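Local structure of hypothetical protein (Bacteroides eggerthii, 4JGL) at residues P43-L48 / L56-I61; G66-T71 / K107-F112; I79-G84 / F112-T117; P83-M88 / I101-M106. The protein is of unknown function but adopts a streptavidin-like fold with two extra alpha helices and carries bound calcium in the crystal. One frame throughout, in Å; residues are numbered along the deposited sequence.

Contact 1. Residues P43-L48 / L56-I61; sequences PDYGYL and LKMHDI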
loop_
_atom_site.group_PDB
_atom_site.type_symbol
_atom_site.label_atom_id
_atom_site.label_comp_id
_atom_site.label_asym_id
_atom_site.label_seq_id
_atom_site.Cartn_x
_atom_site.Cartn_y
_atom_site.Cartn_z
ATOM N N PRO A 43 -3.265 -8.901 6.912
ATOM C CA PRO A 43 -3.043 -8.102 5.745
ATOM C C PRO A 43 -2.141 -6.873 5.967
ATOM O O PRO A 43 -2.051 -6.309 7.038
ATOM C CB PRO A 43 -4.444 -7.623 5.420
ATOM C CG PRO A 43 -5.088 -7.444 6.775
ATOM C CD PRO A 43 -4.476 -8.495 7.658
ATOM N N ASP A 44 -1.442 -6.521 4.916
ATOM C CA ASP A 44 -0.957 -5.166 4.759
ATOM C C ASP A 44 -2.093 -4.346 4.155
ATOM O O ASP A 44 -3.179 -4.871 3.901
ATOM C CB ASP A 44 0.274 -5.180 3.866
ATOM C CG ASP A 44 1.561 -5.397 4.652
ATOM O OD1 ASP A 44 1.487 -5.735 5.863
ATOM O OD2 ASP A 44 2.637 -5.225 4.050
ATOM N N TYR A 45 -1.842 -3.070 3.919
ATOM C CA TYR A 45 -2.873 -2.178 3.446
ATOM C C TYR A 45 -2.352 -1.425 2.245
ATOM O O TYR A 45 -1.202 -0.958 2.257
ATOM C CB TYR A 45 -3.248 -1.174 4.550
ATOM C CG TYR A 45 -3.598 -1.841 5.848
ATOM C CD1 TYR A 45 -2.620 -2.218 6.762
ATOM C CD2 TYR A 45 -4.898 -2.175 6.114
ATOM C CE1 TYR A 45 -2.948 -2.851 7.946
ATOM C CE2 TYR A 45 -5.261 -2.809 7.300
ATOM C CZ TYR A 45 -4.285 -3.161 8.193
ATOM O OH TYR A 45 -4.614 -3.790 9.376
ATOM N N GLY A 46 -3.190 -1.252 1.242
ATOM C CA GLY A 46 -2.832 -0.480 0.093
ATOM C C GLY A 46 -3.722 0.713 -0.160
ATOM O O GLY A 46 -4.894 0.707 0.196
ATOM N N TYR A 47 -3.180 1.688 -0.879
ATOM C CA TYR A 47 -3.917 2.906 -1.198
ATOM C C TYR A 47 -3.487 3.399 -2.557
ATOM O O TYR A 47 -2.327 3.765 -2.736
ATOM C CB TYR A 47 -3.654 3.964 -0.124
ATOM C CG TYR A 47 -4.569 5.151 -0.095
ATOM C CD1 TYR A 47 -5.894 5.050 0.267
ATOM C CD2 TYR A 47 -4.095 6.409 -0.356
ATOM C CE1 TYR A 47 -6.709 6.167 0.354
ATOM C CE2 TYR A 47 -4.905 7.516 -0.294
ATOM C CZ TYR A 47 -6.198 7.401 0.073
ATOM O OH TYR A 47 -6.978 8.542 0.134
ATOM N N LEU A 48 -4.406 3.366 -3.506
ATOM C CA LEU A 48 -4.129 3.807 -4.873
ATOM C C LEU A 48 -4.626 5.238 -5.041
ATOM O O LEU A 48 -5.772 5.527 -4.705
ATOM C CB LEU A 48 -4.796 2.885 -5.895
ATOM C CG LEU A 48 -4.404 3.073 -7.351
ATOM C CD1 LEU A 48 -3.036 2.497 -7.589
ATOM C CD2 LEU A 48 -5.433 2.414 -8.258
ATOM N N LEU A 56 0.441 3.424 -2.290
ATOM C CA LEU A 56 1.048 3.273 -0.983
ATOM C C LEU A 56 0.768 1.897 -0.420
ATOM O O LEU A 56 -0.326 1.380 -0.557
ATOM C CB LEU A 56 0.549 4.353 -0.025
ATOM C CG LEU A 56 1.158 5.741 -0.198
ATOM C CD1 LEU A 56 0.840 6.302 -1.575
ATOM C CD2 LEU A 56 0.685 6.674 0.925
ATOM N N LYS A 57 1.779 1.312 0.211
ATOM C CA LYS A 57 1.648 0.014 0.861
ATOM C C LYS A 57 2.126 0.140 2.292
ATOM O O LYS A 57 3.278 0.534 2.532
ATOM C CB LYS A 57 2.463 -1.040 0.116
ATOM C CG LYS A 57 2.408 -2.406 0.787
ATOM C CD LYS A 57 2.982 -3.480 -0.114
ATOM C CE LYS A 57 2.815 -4.871 0.500
ATOM N NZ LYS A 57 3.770 -5.048 1.621
HETATM N N MSE A 58 1.257 -0.200 3.240
HETATM C CA MSE A 58 1.517 -0.047 4.670
HETATM C C MSE A 58 1.560 -1.375 5.381
HETATM O O MSE A 58 0.693 -2.226 5.177
HETATM C CB MSE A 58 0.421 0.813 5.260
HETATM C CG MSE A 58 0.540 1.060 6.753
HETATM SE SE MSE A 58 -0.484 2.533 7.382
HETATM C CE MSE A 58 -1.645 1.483 7.499
ATOM N N HIS A 59 2.562 -1.509 6.234
ATOM C CA HIS A 59 2.770 -2.668 7.089
ATOM C C HIS A 59 2.819 -2.215 8.535
ATOM O O HIS A 59 3.491 -1.246 8.874
ATOM C CB HIS A 59 4.088 -3.346 6.710
ATOM C CG HIS A 59 4.410 -4.572 7.490
ATOM N ND1 HIS A 59 3.694 -5.730 7.370
ATOM C CD2 HIS A 59 5.395 -4.829 8.376
ATOM C CE1 HIS A 59 4.206 -6.650 8.176
ATOM N NE2 HIS A 59 5.245 -6.126 8.800
ATOM N N ASP A 60 2.096 -2.931 9.385
ATOM C CA ASP A 60 2.015 -2.650 10.825
ATOM C C ASP A 60 2.959 -3.587 11.609
ATOM O O ASP A 60 2.898 -4.806 11.457
ATOM C CB ASP A 60 0.555 -2.872 11.255
ATOM C CG ASP A 60 0.276 -2.573 12.704
ATOM O OD1 ASP A 60 1.184 -2.410 13.504
ATOM O OD2 ASP A 60 -0.930 -2.531 13.042
ATOM N N ILE A 61 3.841 -3.006 12.410
ATOM C CA ILE A 61 4.626 -3.766 13.387
ATOM C C ILE A 61 4.353 -3.191 14.752
ATOM O O ILE A 61 4.833 -2.115 15.101
ATOM C CB ILE A 61 6.135 -3.731 13.094
ATOM C CG1 ILE A 61 6.438 -4.307 11.713
ATOM C CG2 ILE A 61 6.897 -4.497 14.226
ATOM C CD1 ILE A 61 7.913 -4.230 11.264
HETATM O O HOH W 1 0.363 -5.100 8.377
HETATM O O HOH W 2 -3.143 -2.188 11.692
#
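D44 grips two side chains of the facing strand at once, one with each carboxylate oxygen, in the conformer described here (a second was modelled). OD2 forms a salt bridge with K57 NZ at 2.7 Å, meeting it through the anti lone pair. OD1 accepts a hydrogen bond from H59 ND1, also 2.7 Å away, through the syn lone pair; the bond is nearly straight at 167° and lies in the imidazole plane, while the carboxylate is turned about 60° from the ring. Lysine suits its place because a long chain, extended until its last torsion bends NZ aside (chi4 -74°), can reach a carboxylate further along the neighbouring strand. A water adds a third link, donating to D44 OD1 and to P43 O and accepting from D60 N.

The backbones pair antiparallel. Y45 and M58, and likewise Y47 and L56, are hydrogen-bonded pairs, with M58 N 2.8 Å from Y45 O and L56 N 2.8 Å from Y47 O. G46 and K57 form the non-hydrogen-bonded pair between them, where G46 CA lies 3.2 Å from L56 O in a CA-H...O contact.

Apolar contacts occupy the face bearing Y45, Y47, L56 and M58. The methyl CE of M58, a selenomethionine, lies 3.9 Å from Y45 CD1, and Y47 and L56 meet through their CB atoms. Helix 142-153 covers this face with F148, and E149 OE2 of that helix is hydrogen-bonded to the Y47 hydroxyl.

With a lysine, an imidazole N-H and a water all converging on it, the buried D44 carboxylate would probably be stabilised in its ionised form.

Contact 2. Residues G66-T71 / K107-F112; sequences GINIYT and KNTPSF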
loop_
_atom_site.group_PDB
_atom_site.type_symbol
_atom_site.label_atom_id
_atom_site.label_comp_id
_atom_site.label_asym_id
_atom_site.label_seq_id
_atom_site.Cartn_x
_atom_site.Cartn_y
_atom_site.Cartn_z
ATOM N N GLY A 66 4.963 1.210 8.599
ATOM C CA GLY A 66 5.970 1.350 7.564
ATOM C C GLY A 66 5.241 1.463 6.240
ATOM O O GLY A 66 4.509 0.560 5.856
ATOM N N ILE A 67 5.401 2.591 5.583
ATOM C CA ILE A 67 4.657 2.882 4.373
ATOM C C ILE A 67 5.589 3.109 3.195
ATOM O O ILE A 67 6.390 4.050 3.173
ATOM C CB ILE A 67 3.732 4.088 4.549
ATOM C CG1 ILE A 67 2.886 3.917 5.814
ATOM C CG2 ILE A 67 2.852 4.257 3.298
ATOM C CD1 ILE A 67 2.033 5.096 6.137
ATOM N N ASN A 68 5.492 2.232 2.220
ATOM C CA ASN A 68 6.189 2.455 0.962
ATOM C C ASN A 68 5.334 3.332 0.045
ATOM O O ASN A 68 4.149 3.039 -0.167
ATOM C CB ASN A 68 6.518 1.121 0.270
ATOM C CG ASN A 68 7.832 0.490 0.751
ATOM O OD1 ASN A 68 8.770 1.186 1.127
ATOM N ND2 ASN A 68 7.897 -0.848 0.729
ATOM N N ILE A 69 5.941 4.398 -0.464
ATOM C CA ILE A 69 5.340 5.233 -1.499
ATOM C C ILE A 69 5.956 4.780 -2.809
ATOM O O ILE A 69 7.168 4.942 -3.043
ATOM C CB ILE A 69 5.624 6.722 -1.294
ATOM C CG1 ILE A 69 5.064 7.224 0.036
ATOM C CG2 ILE A 69 4.996 7.518 -2.452
ATOM C CD1 ILE A 69 5.590 8.618 0.416
ATOM N N TYR A 70 5.134 4.150 -3.638
ATOM C CA TYR A 70 5.474 3.754 -5.000
ATOM C C TYR A 70 4.893 4.779 -5.947
ATOM O O TYR A 70 3.804 5.312 -5.700
ATOM C CB TYR A 70 4.846 2.393 -5.368
ATOM C CG TYR A 70 5.436 1.192 -4.662
ATOM C CD1 TYR A 70 5.008 0.767 -3.408
ATOM C CD2 TYR A 70 6.387 0.421 -5.291
ATOM C CE1 TYR A 70 5.574 -0.362 -2.819
ATOM C CE2 TYR A 70 6.938 -0.671 -4.709
ATOM C CZ TYR A 70 6.557 -1.064 -3.470
ATOM O OH TYR A 70 7.127 -2.198 -2.896
ATOM N N THR A 71 5.563 4.978 -7.080
ATOM C CA THR A 71 4.918 5.613 -8.209
ATOM C C THR A 71 4.328 4.521 -9.093
ATOM O O THR A 71 4.834 3.404 -9.108
ATOM C CB THR A 71 5.907 6.492 -8.991
ATOM O OG1 THR A 71 7.005 5.697 -9.435
ATOM C CG2 THR A 71 6.403 7.628 -8.117
ATOM N N LYS A 107 16.967 -1.864 -6.020
ATOM C CA LYS A 107 17.515 -3.199 -5.875
ATOM C C LYS A 107 16.932 -3.928 -4.661
ATOM O O LYS A 107 16.870 -5.150 -4.639
ATOM C CB LYS A 107 19.029 -3.101 -5.723
ATOM C CG LYS A 107 19.743 -2.498 -6.957
ATOM C CD LYS A 107 21.234 -2.219 -6.706
ATOM C CE LYS A 107 21.953 -1.768 -8.011
ATOM N NZ LYS A 107 21.635 -0.350 -8.339
ATOM N N ASN A 108 16.563 -3.191 -3.628
ATOM C CA ASN A 108 16.276 -3.802 -2.324
ATOM C C ASN A 108 14.826 -3.718 -1.861
ATOM O O ASN A 108 14.480 -4.326 -0.864
ATOM C CB ASN A 108 17.207 -3.211 -1.278
ATOM C CG ASN A 108 18.665 -3.552 -1.555
ATOM O OD1 ASN A 108 18.946 -4.600 -2.098
ATOM N ND2 ASN A 108 19.566 -2.667 -1.197
ATOM N N THR A 109 14.010 -2.932 -2.542
ATOM C CA THR A 109 12.562 -2.892 -2.334
ATOM C C THR A 109 11.895 -3.499 -3.563
ATOM O O THR A 109 12.210 -3.083 -4.673
ATOM C CB THR A 109 12.067 -1.456 -2.138
ATOM O OG1 THR A 109 12.588 -0.966 -0.897
ATOM C CG2 THR A 109 10.534 -1.384 -2.066
ATOM N N PRO A 110 10.965 -4.456 -3.384
ATOM C CA PRO A 110 10.369 -5.076 -4.561
ATOM C C PRO A 110 9.472 -4.125 -5.348
ATOM O O PRO A 110 8.789 -3.278 -4.755
ATOM C CB PRO A 110 9.512 -6.212 -3.966
ATOM C CG PRO A 110 9.309 -5.910 -2.579
ATOM C CD PRO A 110 10.504 -5.087 -2.135
ATOM N N SER A 111 9.520 -4.240 -6.675
ATOM C CA SER A 111 8.526 -3.654 -7.546
ATOM C C SER A 111 7.321 -4.581 -7.590
ATOM O O SER A 111 7.404 -5.759 -7.212
ATOM C CB SER A 111 9.086 -3.399 -8.943
ATOM O OG SER A 111 10.160 -2.477 -8.902
ATOM N N PHE A 112 6.190 -4.042 -8.006
ATOM C CA PHE A 112 4.999 -4.865 -8.185
ATOM C C PHE A 112 4.360 -4.580 -9.533
ATOM O O PHE A 112 4.286 -3.421 -9.953
ATOM C CB PHE A 112 3.933 -4.555 -7.107
ATOM C CG PHE A 112 4.272 -5.064 -5.731
ATOM C CD1 PHE A 112 4.152 -6.416 -5.463
ATOM C CD2 PHE A 112 4.665 -4.215 -4.712
ATOM C CE1 PHE A 112 4.436 -6.910 -4.204
ATOM C CE2 PHE A 112 4.973 -4.707 -3.469
ATOM C CZ PHE A 112 4.859 -6.044 -3.212
HETATM O O HOH W 3 11.502 0.885 0.805
#
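Where the loop after strand 96-103 runs back to begin strand 112-116, it is fastened to strand 64-75 through side chains, with Y70 reaching out to P110 and F112. The phenol hydroxyl OH of Y70 donates a hydrogen bond to P110 O at 2.7 Å, and that oxygen lies near the plane of the tyrosine ring, at its edge. Tyrosine suits the place because the two backbones stay far apart: the CA atoms of Y70 and S111 are 8.4 Å from each other, a gap that a long side chain can bridge. F112 turns the edge of its ring toward the face of Y70 in an offset edge-to-face pair, centroids 5.8 Å apart and planes at 61°. On the loop, T109 CG2 packs 3.6 Å from Y70 OH. A phenylalanine in place of Y70 would probably leave P110 O without this hydrogen-bond mate and open a small gap beside T109 CG2 and F112 CE2. Beside this, a water links T109 OG1 to N68 OD1, in the one of two N68 conformers described. The contact is thus a tyrosine of strand 64-75 hydrogen-bonded to a main-chain carbonyl of the loop that leads into strand 112-116 of the streptavidin-like sheet.

Contact 3. Residues I79-G84 / F112-T117; sequences IQCTPG and FTFIPT. With CA (calcium ion), chain D.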
loop_
_atom_site.group_PDB
_atom_site.type_symbol
_atom_site.label_atom_id
_atom_site.label_comp_id
_atom_site.label_asym_id
_atom_site.label_seq_id
_atom_site.Cartn_x
_atom_site.Cartn_y
_atom_site.Cartn_z
ATOM N N ILE A 79 -1.407 -2.555 -13.019
ATOM C CA ILE A 79 -0.821 -1.486 -12.246
ATOM C C ILE A 79 0.657 -1.802 -12.051
ATOM O O ILE A 79 1.004 -2.749 -11.343
ATOM C CB ILE A 79 -1.489 -1.331 -10.875
ATOM C CG1 ILE A 79 -3.003 -1.189 -10.986
ATOM C CG2 ILE A 79 -0.912 -0.151 -10.105
ATOM C CD1 ILE A 79 -3.717 -1.281 -9.619
ATOM N N GLN A 80 1.539 -0.995 -12.638
ATOM C CA GLN A 80 2.973 -1.174 -12.515
ATOM C C GLN A 80 3.535 -0.180 -11.502
ATOM O O GLN A 80 3.522 1.040 -11.754
ATOM C CB GLN A 80 3.668 -0.920 -13.854
ATOM C CG GLN A 80 3.372 -1.919 -14.914
ATOM C CD GLN A 80 4.133 -1.610 -16.207
ATOM O OE1 GLN A 80 4.431 -0.456 -16.509
ATOM N NE2 GLN A 80 4.440 -2.641 -16.960
ATOM N N CYS A 81 4.138 -0.707 -10.447
ATOM C CA CYS A 81 4.546 0.057 -9.267
ATOM C C CYS A 81 6.063 0.037 -9.098
ATOM O O CYS A 81 6.675 -1.029 -9.029
ATOM C CB CYS A 81 3.908 -0.510 -7.982
ATOM S SG CYS A 81 2.154 -0.566 -7.984
ATOM N N THR A 82 6.659 1.221 -9.046
ATOM C CA THR A 82 8.105 1.401 -8.911
ATOM C C THR A 82 8.435 2.027 -7.549
ATOM O O THR A 82 7.825 3.004 -7.161
ATOM C CB THR A 82 8.636 2.323 -10.020
ATOM O OG1 THR A 82 8.306 1.764 -11.302
ATOM C CG2 THR A 82 10.149 2.536 -9.904
ATOM N N PRO A 83 9.381 1.447 -6.805
ATOM C CA PRO A 83 9.707 1.981 -5.497
ATOM C C PRO A 83 10.060 3.453 -5.514
ATOM O O PRO A 83 10.640 3.948 -6.494
ATOM C CB PRO A 83 10.903 1.144 -5.052
ATOM C CG PRO A 83 10.764 -0.133 -5.795
ATOM C CD PRO A 83 10.120 0.207 -7.094
ATOM N N GLY A 84 9.699 4.135 -4.444
ATOM C CA GLY A 84 9.948 5.553 -4.299
ATOM C C GLY A 84 10.632 5.848 -2.982
ATOM O O GLY A 84 11.855 5.903 -2.904
ATOM N N PHE A 112 6.190 -4.042 -8.006
ATOM C CA PHE A 112 4.999 -4.865 -8.185
ATOM C C PHE A 112 4.360 -4.580 -9.533
ATOM O O PHE A 112 4.286 -3.421 -9.953
ATOM C CB PHE A 112 3.933 -4.555 -7.107
ATOM C CG PHE A 112 4.272 -5.064 -5.731
ATOM C CD1 PHE A 112 4.152 -6.416 -5.463
ATOM C CD2 PHE A 112 4.665 -4.215 -4.712
ATOM C CE1 PHE A 112 4.436 -6.910 -4.204
ATOM C CE2 PHE A 112 4.973 -4.707 -3.469
ATOM C CZ PHE A 112 4.859 -6.044 -3.212
ATOM N N THR A 113 3.867 -5.633 -10.161
ATOM C CA THR A 113 2.876 -5.515 -11.237
ATOM C C THR A 113 1.626 -6.218 -10.738
ATOM O O THR A 113 1.661 -7.433 -10.476
ATOM C CB THR A 113 3.353 -6.148 -12.543
ATOM O OG1 THR A 113 4.511 -5.434 -13.009
ATOM C CG2 THR A 113 2.291 -6.067 -13.665
ATOM N N PHE A 114 0.543 -5.468 -10.591
ATOM C CA PHE A 114 -0.733 -6.009 -10.159
ATOM C C PHE A 114 -1.624 -6.224 -11.378
ATOM O O PHE A 114 -1.835 -5.285 -12.166
ATOM C CB PHE A 114 -1.396 -5.073 -9.163
ATOM C CG PHE A 114 -0.692 -5.017 -7.835
ATOM C CD1 PHE A 114 -0.695 -6.124 -6.984
ATOM C CD2 PHE A 114 -0.019 -3.895 -7.438
ATOM C CE1 PHE A 114 -0.032 -6.080 -5.759
ATOM C CE2 PHE A 114 0.642 -3.848 -6.218
ATOM C CZ PHE A 114 0.644 -4.953 -5.398
ATOM N N ILE A 115 -2.134 -7.453 -11.523
ATOM C CA ILE A 115 -2.990 -7.826 -12.637
ATOM C C ILE A 115 -4.388 -8.175 -12.117
ATOM O O ILE A 115 -4.545 -8.615 -10.977
ATOM C CB ILE A 115 -2.419 -8.999 -13.452
ATOM C CG1 ILE A 115 -2.382 -10.289 -12.651
ATOM C CG2 ILE A 115 -1.030 -8.649 -13.991
ATOM C CD1 ILE A 115 -1.959 -11.504 -13.502
ATOM N N PRO A 116 -5.433 -7.962 -12.930
ATOM C CA PRO A 116 -6.765 -8.276 -12.438
ATOM C C PRO A 116 -6.966 -9.755 -12.126
ATOM O O PRO A 116 -6.211 -10.620 -12.586
ATOM C CB PRO A 116 -7.682 -7.856 -13.590
ATOM C CG PRO A 116 -6.890 -6.822 -14.319
ATOM C CD PRO A 116 -5.463 -7.271 -14.227
ATOM N N THR A 117 -8.021 -10.025 -11.371
ATOM C CA THR A 117 -8.464 -11.374 -11.034
ATOM C C THR A 117 -9.876 -11.587 -11.613
ATOM O O THR A 117 -10.870 -11.492 -10.915
ATOM C CB THR A 117 -8.424 -11.594 -9.522
ATOM O OG1 THR A 117 -9.199 -10.597 -8.885
ATOM C CG2 THR A 117 -6.985 -11.540 -9.005
HETATM CA CA CA D . -11.543 -9.856 -9.361
HETATM O O HOH W 4 4.612 -5.023 -15.830
HETATM O O HOH W 5 -10.495 -8.331 -10.826
HETATM O O HOH W 6 -13.413 -10.036 -10.835
HETATM O O HOH W 7 -13.089 -8.154 -8.704
#
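This is an antiparallel strand pairing between 78-92 and 112-116, in which I79 faces F114, Q80 faces T113 and C81 faces F112 within the curled sheet. I79 and F114 form one hydrogen-bonded pair, with F114 N 2.9 Å from I79 O. C81 and F112 form the other; here C81 N lies 2.8 Å from F112 O, but the return bond from F112 N to C81 O is longer, 3.2 Å.

The residues of these two pairs share one face and make it apolar. Their CB atoms meet directly, I79 CB lying 4.1 Å from F114 CB. C81 places its sulfur anti to its carbonyl carbon (chi1 -58°), and SG comes up to the edge of the F114 ring, 4.0 Å from CD2, a sulfur-aromatic contact. The thiol is small enough to lie at that edge while C81 CB packs on F112 CB; the rings of F112 and F114 also meet each other. The other face is polar: the side chains of Q80 and T113 lie side by side, pointing the same way, and a water joins Q80 NE2 to T113 OG1.

Beyond the strand, T117 clasps a calcium ion with its carbonyl O and with OG1, the latter at 2.5 Å. Its chi1 of 56° sets OG1 between the backbone N and the carbonyl carbon, which brings it to the same ion as the residue's own carbonyl O, so that T117 chelates the metal. One of the three bound waters also accepts a hydrogen bond from T117 N. C120 O and S123 O complete seven oxygen ligands, and C120 is itself disulfide-bonded to C35. The antiparallel pair thus belongs to the streptavidin-like sheet, and strand 112-116 leads from it into a loop that binds calcium in this crystal.

Contact 4. Residues P83-M88 / I101-M106; sequences PGHFVM and IKKSSM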
loop_
_atom_site.group_PDB
_atom_site.type_symbol
_atom_site.label_atom_id
_atom_site.label_comp_id
_atom_site.label_asym_id
_atom_site.label_seq_id
_atom_site.Cartn_x
_atom_site.Cartn_y
_atom_site.Cartn_z
ATOM N N PRO A 83 9.381 1.447 -6.805
ATOM C CA PRO A 83 9.707 1.981 -5.497
ATOM C C PRO A 83 10.060 3.453 -5.514
ATOM O O PRO A 83 10.640 3.948 -6.494
ATOM C CB PRO A 83 10.903 1.144 -5.052
ATOM C CG PRO A 83 10.764 -0.133 -5.795
ATOM C CD PRO A 83 10.120 0.207 -7.094
ATOM N N GLY A 84 9.699 4.135 -4.444
ATOM C CA GLY A 84 9.948 5.553 -4.299
ATOM C C GLY A 84 10.632 5.848 -2.982
ATOM O O GLY A 84 11.855 5.903 -2.904
ATOM N N HIS A 85 9.831 5.988 -1.926
ATOM C CA HIS A 85 10.308 6.306 -0.594
ATOM C C HIS A 85 9.624 5.413 0.412
ATOM O O HIS A 85 8.601 4.807 0.125
ATOM C CB HIS A 85 10.057 7.785 -0.269
ATOM C CG HIS A 85 10.987 8.707 -0.984
ATOM N ND1 HIS A 85 10.848 8.993 -2.324
ATOM C CD2 HIS A 85 12.094 9.361 -0.562
ATOM C CE1 HIS A 85 11.835 9.797 -2.694
ATOM N NE2 HIS A 85 12.596 10.045 -1.641
ATOM N N PHE A 86 10.188 5.369 1.607
ATOM C CA PHE A 86 9.664 4.633 2.747
ATOM C C PHE A 86 9.518 5.580 3.916
ATOM O O PHE A 86 10.472 6.264 4.292
ATOM C CB PHE A 86 10.616 3.493 3.101
ATOM C CG PHE A 86 10.187 2.708 4.307
ATOM C CD1 PHE A 86 9.137 1.828 4.253
ATOM C CD2 PHE A 86 10.830 2.907 5.513
ATOM C CE1 PHE A 86 8.729 1.135 5.406
ATOM C CE2 PHE A 86 10.454 2.177 6.634
ATOM C CZ PHE A 86 9.400 1.324 6.558
ATOM N N VAL A 87 8.330 5.610 4.488
ATOM C CA VAL A 87 8.015 6.432 5.630
ATOM C C VAL A 87 7.761 5.535 6.812
ATOM O O VAL A 87 6.982 4.588 6.716
ATOM C CB VAL A 87 6.768 7.275 5.383
ATOM C CG1 VAL A 87 6.452 8.157 6.590
ATOM C CG2 VAL A 87 6.926 8.118 4.123
HETATM N N MSE A 88 8.420 5.810 7.927
HETATM C CA MSE A 88 8.228 5.051 9.147
HETATM C C MSE A 88 7.579 5.972 10.175
HETATM O O MSE A 88 8.017 7.104 10.357
HETATM C CB MSE A 88 9.583 4.513 9.611
HETATM C CG MSE A 88 9.549 3.480 10.723
HETATM SE SE MSE A 88 11.308 2.568 10.958
HETATM C CE MSE A 88 12.267 4.029 11.805
ATOM N N ILE A 101 11.796 9.436 6.950
ATOM C CA ILE A 101 11.661 9.150 5.543
ATOM C C ILE A 101 13.005 8.707 4.960
ATOM O O ILE A 101 14.039 9.296 5.290
ATOM C CB ILE A 101 11.116 10.381 4.794
ATOM C CG1 ILE A 101 9.800 10.875 5.429
ATOM C CG2 ILE A 101 10.975 10.094 3.324
ATOM C CD1 ILE A 101 9.444 12.358 5.097
ATOM N N LYS A 102 12.981 7.654 4.145
ATOM C CA LYS A 102 14.156 7.108 3.460
ATOM C C LYS A 102 13.813 6.955 1.975
ATOM O O LYS A 102 12.681 6.632 1.624
ATOM C CB LYS A 102 14.532 5.714 4.012
ATOM C CG LYS A 102 14.974 5.655 5.470
ATOM C CD LYS A 102 16.493 5.647 5.600
ATOM C CE LYS A 102 16.950 4.820 6.800
ATOM N NZ LYS A 102 18.402 4.436 6.724
ATOM N N LYS A 103 14.781 7.132 1.102
ATOM C CA LYS A 103 14.628 6.783 -0.303
ATOM C C LYS A 103 14.723 5.274 -0.431
ATOM O O LYS A 103 15.664 4.689 0.103
ATOM C CB LYS A 103 15.748 7.434 -1.127
ATOM C CG LYS A 103 15.565 7.255 -2.603
ATOM C CD LYS A 103 16.575 8.080 -3.406
ATOM C CE LYS A 103 16.255 8.011 -4.891
ATOM N NZ LYS A 103 16.228 6.600 -5.393
ATOM N N SER A 104 13.792 4.649 -1.142
ATOM C CA SER A 104 13.825 3.227 -1.392
ATOM C C SER A 104 14.838 2.919 -2.481
ATOM O O SER A 104 14.987 3.676 -3.441
ATOM C CB SER A 104 12.465 2.722 -1.870
ATOM O OG SER A 104 11.450 2.970 -0.921
ATOM N N SER A 105 15.504 1.793 -2.342
ATOM C CA SER A 105 16.397 1.301 -3.378
ATOM C C SER A 105 15.628 0.468 -4.378
ATOM O O SER A 105 14.805 -0.372 -4.006
ATOM C CB SER A 105 17.444 0.422 -2.728
ATOM O OG SER A 105 18.091 -0.408 -3.690
HETATM N N MSE A 106 15.914 0.670 -5.661
HETATM C CA MSE A 106 15.367 -0.172 -6.707
HETATM C C MSE A 106 15.801 -1.639 -6.615
HETATM O O MSE A 106 15.127 -2.549 -7.117
HETATM C CB MSE A 106 15.852 0.389 -8.051
HETATM C CG MSE A 106 15.240 1.690 -8.420
HETATM SE SE MSE A 106 13.381 1.594 -8.707
HETATM C CE MSE A 106 13.301 0.308 -10.201
HETATM O O HOH W 8 8.891 2.585 -1.990
HETATM O O HOH W 9 13.591 6.432 -5.023
#
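S104 and the main chain of G84 and H85 fit closely where strand 96-103, the second of the hairpin with 78-92, runs out. S104 N donates to G84 O at 2.9 Å, and S104 OG lies 3.3 Å from H85 C. A water joins S104 OG to G84 N and H85 O, so a small hydroxyl residue suits this buried spot. G84 and H85 together face I69 in a classic beta bulge, and G84 turns its psi to -85°, a value that glycine tolerates readily. Nearby, S104 CB packs 3.9 Å from P83 CB. H85 and K103 are a non-hydrogen-bonded pair whose side chains diverge; F86 and K102 are the hydrogen-bonded pair after it, with F86 N 2.8 Å from K102 O, and V87 and I101 lie side by side under L163 of helix 158-165.

H85 sits at the border. K103 CG lies over one face of its ring, H85 CD2 is 3.6 Å from K103 CA, and ND1 bonds to the hydroxyl of Y167. An alanine here would probably leave that hydroxyl without its mate and uncover the stem of K103.

The solvent side is looser. K102 and F86 carry their ends away from the opposite strand, K103 NZ is held by a water that also donates to G84 O, and the selenium of M106, a selenomethionine, touches P83 CD at 3.9 Å. The whole is an antiparallel hairpin of the streptavidin-like sheet, its first strand carrying a classic bulge against its other neighbour, strand 64-75.

From the N terminus, contact 1 comes first, joining strands 44-49 and 54-61 across a short turn, and is complete before the others begin. The next strand, 64-75, pairs with 54-61 and opens contact 2, which closes only when the chain returns at 107-112. Within that long loop, strand 78-92 opens contacts 3 and 4. Contact 4 closes first, at 101-106, and so lies wholly within the span of contact 2. Contact 3 closes last, at 112-117, so its segments alternate with those of contact 2, and F112 belongs to both. Strand 78-92 thus pairs with 96-103 and 112-116 in these contacts, and with 64-75 besides, and the sheet continues from contact 1 to the calcium-binding end.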